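Local coordinates for protein serine-threonine phosphatase 2C (Toxoplasma gondii, PDB 2I44) that probably removes phosphate from phosphoserine and phosphothreonine residues of other proteins as a metal-dependent phosphatase of the PP2C family, here with bound calcium ions, at residues 206-210 with 226-230; 113-118 with 245-249; 35-41 with 312-316. All blocks are in the same frame, centred on the assembly; numbering follows the deposited sequence.

Contact 1. Residues 206-210 with 226-230; sequences KPFIR and QLQYS
Gln-228 lies along the ring of Phe-208, its amide plane only 6° from the ring plane, with CG 3.3 Å from Phe-208 CE1. Its extended chain then reaches past the ring, and NE2 donates to the carbonyl oxygen of Lys-206 at 2.9 Å. That oxygen stays close to the amide plane, a geometry consistent with the bond fixing the amide's rotation, parallel to the ring and displaced from its plane. Gln-226 comes to the same phenyl group from the other end of the segment, with CB 3.8 Å from Phe-208 CD1. Beneath these side chains a single antiparallel bridge pairs Ile-209 with Leu-227: Ile-209 N gives a bond of 2.8 Å to Leu-227 O, while the return bond from Leu-227 N to Ile-209 O is weak at 3.5 Å. Strand 208-210, already paired with strand 196-198 in a small two-stranded sheet, thereby meets the loop that follows helix 214-219. Ile-209 CG2 packs on Leu-227 CB at 3.7 Å. A water donates to both Pro-207 O and Gln-228 O, joining the backbones beyond the bridge. Farther out, Arg-210 makes a cation-pi contact with Phe-214, and Tyr-229 turns from strand 208-210 toward Thr-62, its side chain about 6 Å from a bound calcium ion.

Contact 2. Residues 113-118 with 245-249; sequences VDDMYK and NQPDV
The ring of Tyr-117 carries Pro-247 on one face, where CB sits 3.7 Å from the ring centroid and 15° off its normal in a CH-pi contact. The proline CG extends this packing to the rim, 3.5 Å from Tyr-117 CD2, while the backbone oxygen of Val-113 lies in the ring plane at the edge. Phe-233 meets the tyrosine with its ring almost parallel, and the phenol OH bonds to Thr-142 and Ser-140, which ties its polar end to strand 137-146. One turn along the helix from the tyrosine, Val-113 CG1 touches Val-249 CG2 at 4.2 Å. On the more polar flank, Asp-114 and Lys-118 form a salt bridge one helical turn apart, in which Lys-118 NZ donates to Asp-114 OD2 at 2.7 Å, on the syn lone pair of that oxygen. The lysine stretches back along the helix to make it, its chain extended beyond CG, and the amide of Gln-246 lies against the pair, nearly coplanar with the carboxylate. Asn-245 OD1 rests 3.7 Å from Lys-118 CG, and Asn-245 ND2 bonds to Asp-121. Long helix 98-130 is thus packed on one sheet of the PP2C fold, an alpha/beta sandwich in which helices flank two central antiparallel sheets.

Contact 3. Residues 35-41 with 312-316; sequences HQEDRFT and NITAM
Asp-38 and Thr-314 join facing strands through one hydrogen bond, donated by Thr-314 OG1 to Asp-38 OD2 at 2.9 Å on the anti lone pair of the carboxylate. The threonine hydroxyl stands anti to its carbonyl carbon (chi1 -67°), which directs OG1 to the aspartate and CG2 toward Phe-40, whose CD2 is 3.9 Å away. Thr-28 also bonds to OG1, and Thr-265 is a second partner of Asp-38 OD2. The other carboxylate oxygen, OD1, accepts from a water that also donates to Asn-312 O, so both oxygens of Asp-38 are engaged. Gln-36 folds back at chi2 (50°), bringing OE1 to the backbone N of Asp-38 at 3.0 Å and to Asn-312 CG at 3.1 Å. The asparagine amide is wedged among His-35, Gln-36 and Glu-37. Arg-39 curls back over its own segment: NH1 donates to Gln-36 O and Asp-38 O, each at 2.8 Å, with both acceptors in the guanidinium plane, though NH1 itself stands above both carbonyl planes, while NE forms a salt bridge with Glu-69. Deeper in, Met-316, a selenomethionine, places CE 4.0 Å from Phe-40 CB and 3.5 Å from Thr-41 O. The axes of strands 38-41 and 313-316 come within 7.6 Å and lie 15° from parallel, as where the two sheets of the PP2C beta-sandwich face each other, here beside the calcium site formed by Asp-60, Asp-266 and Asp-311.

In the fold
Contact 3 is the most buried of the three and joins the two large sheets to each other, whereas contact 2 sets a helix against one of those sheets, the same one that supplies strand 38-43 to contact 3. Contacts 2 and 3 lie on opposite sides of the chain's centre, about 21 Å apart between centres. Contact 1 is more peripheral, about 18 Å from the chain's centre, and is nested in sequence within the loops closed by both others. Backbone bonding across the segments marks contact 1; contact 2 relies on aromatic and aliphatic packing with a charged flank; contact 3 changes from polar groups near the calcium ions to apolar packing deeper between the sheets.

Contact 1. Residues 206-210 with 226-230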
loop_
_atom_site.group_PDB
_atom_site.type_symbol
_atom_site.label_atom_id
_atom_site.label_comp_id
_atom_site.label_asym_id
_atom_site.label_seq_id
_atom_site.Cartn_x
_atom_site.Cartn_y
_atom_site.Cartn_z
ATOM N N LYS A 206 -6.078 20.256 0.551
ATOM C CA LYS A 206 -6.471 18.858 0.715
ATOM C C LYS A 206 -7.919 18.634 0.292
ATOM O O LYS A 206 -8.780 18.327 1.117
ATOM C CB LYS A 206 -6.290 18.404 2.168
ATOM C CG LYS A 206 -4.851 18.387 2.654
ATOM C CD LYS A 206 -4.738 17.638 3.980
ATOM C CE LYS A 206 -3.378 17.837 4.633
ATOM N NZ LYS A 206 -3.167 19.274 4.967
ATOM N N PRO A 207 -8.205 18.796 -1.010
ATOM C CA PRO A 207 -9.562 18.605 -1.529
ATOM C C PRO A 207 -10.102 17.186 -1.315
ATOM O O PRO A 207 -9.345 16.233 -1.092
ATOM C CB PRO A 207 -9.419 18.971 -3.005
ATOM C CG PRO A 207 -7.985 18.596 -3.303
ATOM C CD PRO A 207 -7.267 19.126 -2.097
ATOM N N PHE A 208 -11.423 17.065 -1.385
ATOM C CA PHE A 208 -12.113 15.795 -1.179
ATOM C C PHE A 208 -12.830 15.334 -2.438
ATOM O O PHE A 208 -13.220 16.155 -3.265
ATOM C CB PHE A 208 -13.190 15.943 -0.096
ATOM C CG PHE A 208 -12.666 16.331 1.261
ATOM C CD1 PHE A 208 -12.341 15.354 2.200
ATOM C CD2 PHE A 208 -12.521 17.673 1.611
ATOM C CE1 PHE A 208 -11.881 15.709 3.472
ATOM C CE2 PHE A 208 -12.062 18.037 2.876
ATOM C CZ PHE A 208 -11.740 17.052 3.808
ATOM N N ILE A 209 -12.984 14.018 -2.584
ATOM C CA ILE A 209 -13.754 13.479 -3.690
ATOM C C ILE A 209 -15.122 13.320 -3.043
ATOM O O ILE A 209 -15.245 12.714 -1.981
ATOM C CB ILE A 209 -13.256 12.089 -4.193
ATOM C CG1 ILE A 209 -14.318 11.486 -5.135
ATOM C CG2 ILE A 209 -12.962 11.156 -3.025
ATOM C CD1 ILE A 209 -13.853 10.250 -5.942
ATOM N N ARG A 210 -16.144 13.887 -3.663
ATOM C CA ARG A 210 -17.490 13.819 -3.120
ATOM C C ARG A 210 -18.458 13.197 -4.116
ATOM O O ARG A 210 -18.462 13.560 -5.292
ATOM C CB ARG A 210 -17.952 15.227 -2.742
ATOM C CG ARG A 210 -19.387 15.306 -2.278
ATOM C CD ARG A 210 -19.774 16.732 -1.925
ATOM N NE ARG A 210 -19.055 17.239 -0.759
ATOM C CZ ARG A 210 -19.248 18.445 -0.232
ATOM N NH1 ARG A 210 -20.136 19.269 -0.771
ATOM N NH2 ARG A 210 -18.554 18.828 0.834
ATOM N N GLN A 226 -16.673 11.479 2.477
ATOM C CA GLN A 226 -15.724 11.980 1.488
ATOM C C GLN A 226 -14.335 11.409 1.762
ATOM O O GLN A 226 -14.046 10.961 2.863
ATOM C CB GLN A 226 -15.634 13.500 1.574
ATOM C CG GLN A 226 -16.921 14.233 1.278
ATOM C CD GLN A 226 -16.912 15.651 1.826
ATOM O OE1 GLN A 226 -16.911 15.859 3.048
ATOM N NE2 GLN A 226 -16.905 16.631 0.930
ATOM N N LEU A 227 -13.475 11.441 0.753
ATOM C CA LEU A 227 -12.116 10.938 0.896
ATOM C C LEU A 227 -11.149 11.952 0.312
ATOM O O LEU A 227 -11.509 12.734 -0.569
ATOM C CB LEU A 227 -11.959 9.601 0.166
ATOM C CG LEU A 227 -12.870 8.462 0.628
ATOM C CD1 LEU A 227 -12.594 7.220 -0.202
ATOM C CD2 LEU A 227 -12.617 8.180 2.107
ATOM N N GLN A 228 -9.919 11.948 0.808
ATOM C CA GLN A 228 -8.925 12.875 0.298
ATOM C C GLN A 228 -7.953 12.223 -0.681
ATOM O O GLN A 228 -6.918 12.784 -1.013
ATOM C CB GLN A 228 -8.203 13.558 1.459
ATOM C CG GLN A 228 -9.106 14.567 2.144
ATOM C CD GLN A 228 -8.489 15.190 3.378
ATOM O OE1 GLN A 228 -8.085 14.490 4.307
ATOM N NE2 GLN A 228 -8.421 16.517 3.396
ATOM N N TYR A 229 -8.298 11.019 -1.126
ATOM C CA TYR A 229 -7.520 10.320 -2.141
ATOM C C TYR A 229 -8.538 9.788 -3.153
ATOM O O TYR A 229 -9.670 9.447 -2.790
ATOM C CB TYR A 229 -6.634 9.214 -1.544
ATOM C CG TYR A 229 -7.266 8.305 -0.524
ATOM C CD1 TYR A 229 -7.868 7.109 -0.905
ATOM C CD2 TYR A 229 -7.222 8.616 0.833
ATOM C CE1 TYR A 229 -8.407 6.241 0.045
ATOM C CE2 TYR A 229 -7.760 7.757 1.787
ATOM C CZ TYR A 229 -8.348 6.573 1.384
ATOM O OH TYR A 229 -8.870 5.708 2.312
ATOM N N SER A 230 -8.135 9.734 -4.416
ATOM C CA SER A 230 -9.028 9.331 -5.505
ATOM C C SER A 230 -9.055 7.873 -5.979
ATOM O O SER A 230 -9.785 7.538 -6.922
ATOM C CB SER A 230 -8.760 10.245 -6.695
ATOM O OG SER A 230 -7.371 10.455 -6.827
HETATM O O HOH W 1 -6.753 15.616 -0.981
#

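Contact 2. Residues 113-118 with 245-249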
loop_
_atom_site.group_PDB
_atom_site.type_symbol
_atom_site.label_atom_id
_atom_site.label_comp_id
_atom_site.label_asym_id
_atom_site.label_seq_id
_atom_site.Cartn_x
_atom_site.Cartn_y
_atom_site.Cartn_z
ATOM N N VAL A 113 -0.501 -8.180 -10.706
ATOM C CA VAL A 113 -0.791 -7.213 -9.652
ATOM C C VAL A 113 -2.058 -6.462 -10.033
ATOM O O VAL A 113 -2.906 -6.186 -9.191
ATOM C CB VAL A 113 0.388 -6.231 -9.463
ATOM C CG1 VAL A 113 0.006 -5.107 -8.504
ATOM C CG2 VAL A 113 1.590 -6.986 -8.915
ATOM N N ASP A 114 -2.194 -6.156 -11.315
ATOM C CA ASP A 114 -3.373 -5.451 -11.785
ATOM C C ASP A 114 -4.614 -6.300 -11.514
ATOM O O ASP A 114 -5.629 -5.794 -11.023
ATOM C CB ASP A 114 -3.266 -5.157 -13.282
ATOM C CG ASP A 114 -4.234 -4.079 -13.722
ATOM O OD1 ASP A 114 -3.992 -2.905 -13.381
ATOM O OD2 ASP A 114 -5.241 -4.400 -14.389
ATOM N N ASP A 115 -4.527 -7.588 -11.839
ATOM C CA ASP A 115 -5.637 -8.515 -11.624
ATOM C C ASP A 115 -5.971 -8.612 -10.143
ATOM O O ASP A 115 -7.139 -8.653 -9.761
ATOM C CB ASP A 115 -5.280 -9.908 -12.142
ATOM C CG ASP A 115 -5.346 -10.001 -13.649
ATOM O OD1 ASP A 115 -5.664 -8.981 -14.291
ATOM O OD2 ASP A 115 -5.078 -11.098 -14.193
HETATM N N MSE A 116 -4.933 -8.659 -9.317
HETATM C CA MSE A 116 -5.115 -8.747 -7.873
HETATM C C MSE A 116 -5.947 -7.584 -7.334
HETATM O O MSE A 116 -6.927 -7.782 -6.611
HETATM C CB MSE A 116 -3.755 -8.756 -7.172
HETATM C CG MSE A 116 -3.842 -8.704 -5.651
HETATM SE SE MSE A 116 -2.097 -8.523 -4.779
HETATM C CE MSE A 116 -1.929 -6.607 -4.860
ATOM N N TYR A 117 -5.549 -6.369 -7.695
ATOM C CA TYR A 117 -6.251 -5.180 -7.236
ATOM C C TYR A 117 -7.724 -5.178 -7.614
ATOM O O TYR A 117 -8.589 -5.068 -6.752
ATOM C CB TYR A 117 -5.566 -3.923 -7.779
ATOM C CG TYR A 117 -4.490 -3.399 -6.853
ATOM C CD1 TYR A 117 -4.815 -2.582 -5.766
ATOM C CD2 TYR A 117 -3.154 -3.776 -7.017
ATOM C CE1 TYR A 117 -3.833 -2.154 -4.867
ATOM C CE2 TYR A 117 -2.169 -3.357 -6.120
ATOM C CZ TYR A 117 -2.515 -2.546 -5.048
ATOM O OH TYR A 117 -1.541 -2.118 -4.172
ATOM N N LYS A 118 -8.005 -5.314 -8.902
ATOM C CA LYS A 118 -9.380 -5.302 -9.374
ATOM C C LYS A 118 -10.230 -6.445 -8.833
ATOM O O LYS A 118 -11.385 -6.235 -8.478
ATOM C CB LYS A 118 -9.401 -5.290 -10.902
ATOM C CG LYS A 118 -8.857 -3.992 -11.490
ATOM C CD LYS A 118 -8.588 -4.111 -12.974
ATOM C CE LYS A 118 -8.055 -2.811 -13.544
ATOM N NZ LYS A 118 -7.448 -3.002 -14.890
ATOM N N ASN A 245 -10.242 1.717 -8.701
ATOM C CA ASN A 245 -9.489 0.626 -8.088
ATOM C C ASN A 245 -8.326 0.253 -9.007
ATOM O O ASN A 245 -7.686 -0.782 -8.831
ATOM C CB ASN A 245 -10.369 -0.609 -7.829
ATOM C CG ASN A 245 -11.070 -1.114 -9.079
ATOM O OD1 ASN A 245 -10.567 -0.986 -10.198
ATOM N ND2 ASN A 245 -12.238 -1.710 -8.887
ATOM N N GLN A 246 -8.073 1.107 -9.996
ATOM C CA GLN A 246 -6.979 0.914 -10.947
ATOM C C GLN A 246 -5.684 1.322 -10.255
ATOM O O GLN A 246 -5.500 2.485 -9.917
ATOM C CB GLN A 246 -7.202 1.799 -12.179
ATOM C CG GLN A 246 -6.040 1.842 -13.166
ATOM C CD GLN A 246 -5.724 0.478 -13.741
ATOM O OE1 GLN A 246 -4.740 -0.160 -13.358
ATOM N NE2 GLN A 246 -6.570 0.015 -14.653
ATOM N N PRO A 247 -4.776 0.366 -10.018
ATOM C CA PRO A 247 -3.524 0.736 -9.353
ATOM C C PRO A 247 -2.476 1.221 -10.340
ATOM O O PRO A 247 -2.554 0.924 -11.530
ATOM C CB PRO A 247 -3.095 -0.571 -8.703
ATOM C CG PRO A 247 -3.506 -1.580 -9.759
ATOM C CD PRO A 247 -4.898 -1.102 -10.130
ATOM N N ASP A 248 -1.519 2.002 -9.858
ATOM C CA ASP A 248 -0.417 2.405 -10.726
ATOM C C ASP A 248 0.558 1.281 -10.412
ATOM O O ASP A 248 0.716 0.909 -9.247
ATOM C CB ASP A 248 0.178 3.766 -10.326
ATOM C CG ASP A 248 -0.630 4.938 -10.868
ATOM O OD1 ASP A 248 -0.928 4.948 -12.080
ATOM O OD2 ASP A 248 -0.964 5.851 -10.091
ATOM N N VAL A 249 1.180 0.707 -11.431
ATOM C CA VAL A 249 2.108 -0.389 -11.201
ATOM C C VAL A 249 3.479 -0.048 -11.752
ATOM O O VAL A 249 3.595 0.567 -12.813
ATOM C CB VAL A 249 1.590 -1.695 -11.851
ATOM C CG1 VAL A 249 2.511 -2.854 -11.509
ATOM C CG2 VAL A 249 0.174 -1.988 -11.363
#

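Contact 3. Residues 35-41 with 312-316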
loop_
_atom_site.group_PDB
_atom_site.type_symbol
_atom_site.label_atom_id
_atom_site.label_comp_id
_atom_site.label_asym_id
_atom_site.label_seq_id
_atom_site.Cartn_x
_atom_site.Cartn_y
_atom_site.Cartn_z
ATOM N N HIS A 35 -9.480 4.806 16.928
ATOM C CA HIS A 35 -9.480 3.473 16.330
ATOM C C HIS A 35 -8.155 3.173 15.638
ATOM O O HIS A 35 -7.454 4.083 15.211
ATOM C CB HIS A 35 -10.568 3.366 15.263
ATOM C CG HIS A 35 -11.963 3.416 15.791
ATOM N ND1 HIS A 35 -13.049 3.641 14.973
ATOM C CD2 HIS A 35 -12.460 3.218 17.035
ATOM C CE1 HIS A 35 -14.157 3.580 15.691
ATOM N NE2 HIS A 35 -13.826 3.323 16.945
ATOM N N GLN A 36 -7.829 1.893 15.510
ATOM C CA GLN A 36 -6.625 1.480 14.801
ATOM C C GLN A 36 -7.157 0.952 13.472
ATOM O O GLN A 36 -7.690 -0.159 13.406
ATOM C CB GLN A 36 -5.895 0.371 15.558
ATOM C CG GLN A 36 -4.727 -0.269 14.798
ATOM C CD GLN A 36 -3.759 0.748 14.208
ATOM O OE1 GLN A 36 -4.079 1.436 13.239
ATOM N NE2 GLN A 36 -2.568 0.848 14.797
ATOM N N GLU A 37 -7.027 1.756 12.420
ATOM C CA GLU A 37 -7.544 1.362 11.120
ATOM C C GLU A 37 -6.480 0.993 10.093
ATOM O O GLU A 37 -6.787 0.794 8.917
ATOM C CB GLU A 37 -8.462 2.464 10.588
ATOM C CG GLU A 37 -9.433 2.953 11.658
ATOM C CD GLU A 37 -10.601 3.752 11.113
ATOM O OE1 GLU A 37 -10.391 4.593 10.211
ATOM O OE2 GLU A 37 -11.734 3.546 11.606
ATOM N N ASP A 38 -5.232 0.908 10.540
ATOM C CA ASP A 38 -4.131 0.509 9.673
ATOM C C ASP A 38 -4.070 -1.016 9.731
ATOM O O ASP A 38 -4.309 -1.616 10.786
ATOM C CB ASP A 38 -2.794 1.052 10.191
ATOM C CG ASP A 38 -2.449 2.427 9.645
ATOM O OD1 ASP A 38 -3.305 3.073 9.000
ATOM O OD2 ASP A 38 -1.298 2.866 9.885
ATOM N N ARG A 39 -3.747 -1.637 8.603
ATOM C CA ARG A 39 -3.614 -3.085 8.527
ATOM C C ARG A 39 -2.416 -3.413 7.636
ATOM O O ARG A 39 -1.874 -2.534 6.964
ATOM C CB ARG A 39 -4.897 -3.712 7.970
ATOM C CG ARG A 39 -6.090 -3.626 8.925
ATOM C CD ARG A 39 -5.852 -4.455 10.189
ATOM N NE ARG A 39 -7.035 -4.508 11.050
ATOM C CZ ARG A 39 -7.465 -3.510 11.821
ATOM N NH1 ARG A 39 -6.813 -2.354 11.861
ATOM N NH2 ARG A 39 -8.564 -3.664 12.548
ATOM N N PHE A 40 -1.994 -4.671 7.630
ATOM C CA PHE A 40 -0.853 -5.057 6.813
ATOM C C PHE A 40 -0.798 -6.561 6.594
ATOM O O PHE A 40 -1.414 -7.340 7.326
ATOM C CB PHE A 40 0.440 -4.565 7.464
ATOM C CG PHE A 40 0.619 -5.022 8.885
ATOM C CD1 PHE A 40 1.017 -6.324 9.167
ATOM C CD2 PHE A 40 0.402 -4.146 9.943
ATOM C CE1 PHE A 40 1.202 -6.747 10.477
ATOM C CE2 PHE A 40 0.585 -4.563 11.262
ATOM C CZ PHE A 40 0.985 -5.865 11.528
ATOM N N THR A 41 -0.031 -6.959 5.589
ATOM C CA THR A 41 0.086 -8.357 5.232
ATOM C C THR A 41 1.479 -8.643 4.702
ATOM O O THR A 41 2.006 -7.891 3.889
ATOM C CB THR A 41 -0.958 -8.713 4.147
ATOM O OG1 THR A 41 -2.278 -8.526 4.678
ATOM C CG2 THR A 41 -0.783 -10.157 3.670
ATOM N N ASN A 312 -2.775 7.022 12.975
ATOM C CA ASN A 312 -2.342 5.631 13.119
ATOM C C ASN A 312 -1.034 5.631 12.319
ATOM O O ASN A 312 -0.935 6.324 11.299
ATOM C CB ASN A 312 -3.301 4.637 12.439
ATOM C CG ASN A 312 -4.636 4.501 13.146
ATOM O OD1 ASN A 312 -4.757 4.728 14.351
ATOM N ND2 ASN A 312 -5.647 4.091 12.394
ATOM N N ILE A 313 -0.042 4.870 12.769
ATOM C CA ILE A 313 1.238 4.802 12.077
ATOM C C ILE A 313 1.653 3.351 11.925
ATOM O O ILE A 313 1.664 2.595 12.893
ATOM C CB ILE A 313 2.359 5.536 12.850
ATOM C CG1 ILE A 313 1.894 6.931 13.270
ATOM C CG2 ILE A 313 3.601 5.655 11.965
ATOM C CD1 ILE A 313 2.888 7.669 14.153
ATOM N N THR A 314 1.989 2.968 10.701
ATOM C CA THR A 314 2.420 1.613 10.409
ATOM C C THR A 314 3.608 1.657 9.467
ATOM O O THR A 314 3.590 2.367 8.455
ATOM C CB THR A 314 1.288 0.795 9.759
ATOM O OG1 THR A 314 0.238 0.607 10.715
ATOM C CG2 THR A 314 1.788 -0.567 9.294
ATOM N N ALA A 315 4.640 0.895 9.806
ATOM C CA ALA A 315 5.836 0.836 8.986
ATOM C C ALA A 315 6.296 -0.613 8.830
ATOM O O ALA A 315 6.300 -1.383 9.786
ATOM C CB ALA A 315 6.944 1.678 9.610
HETATM N N MSE A 316 6.652 -0.976 7.607
HETATM C CA MSE A 316 7.131 -2.313 7.298
HETATM C C MSE A 316 8.455 -2.076 6.584
HETATM O O MSE A 316 8.487 -1.440 5.534
HETATM C CB MSE A 316 6.143 -3.034 6.364
HETATM C CG MSE A 316 6.524 -4.474 6.005
HETATM SE SE MSE A 316 5.266 -5.326 4.768
HETATM C CE MSE A 316 3.921 -5.854 6.046
HETATM O O HOH W 2 -2.411 5.889 8.854
#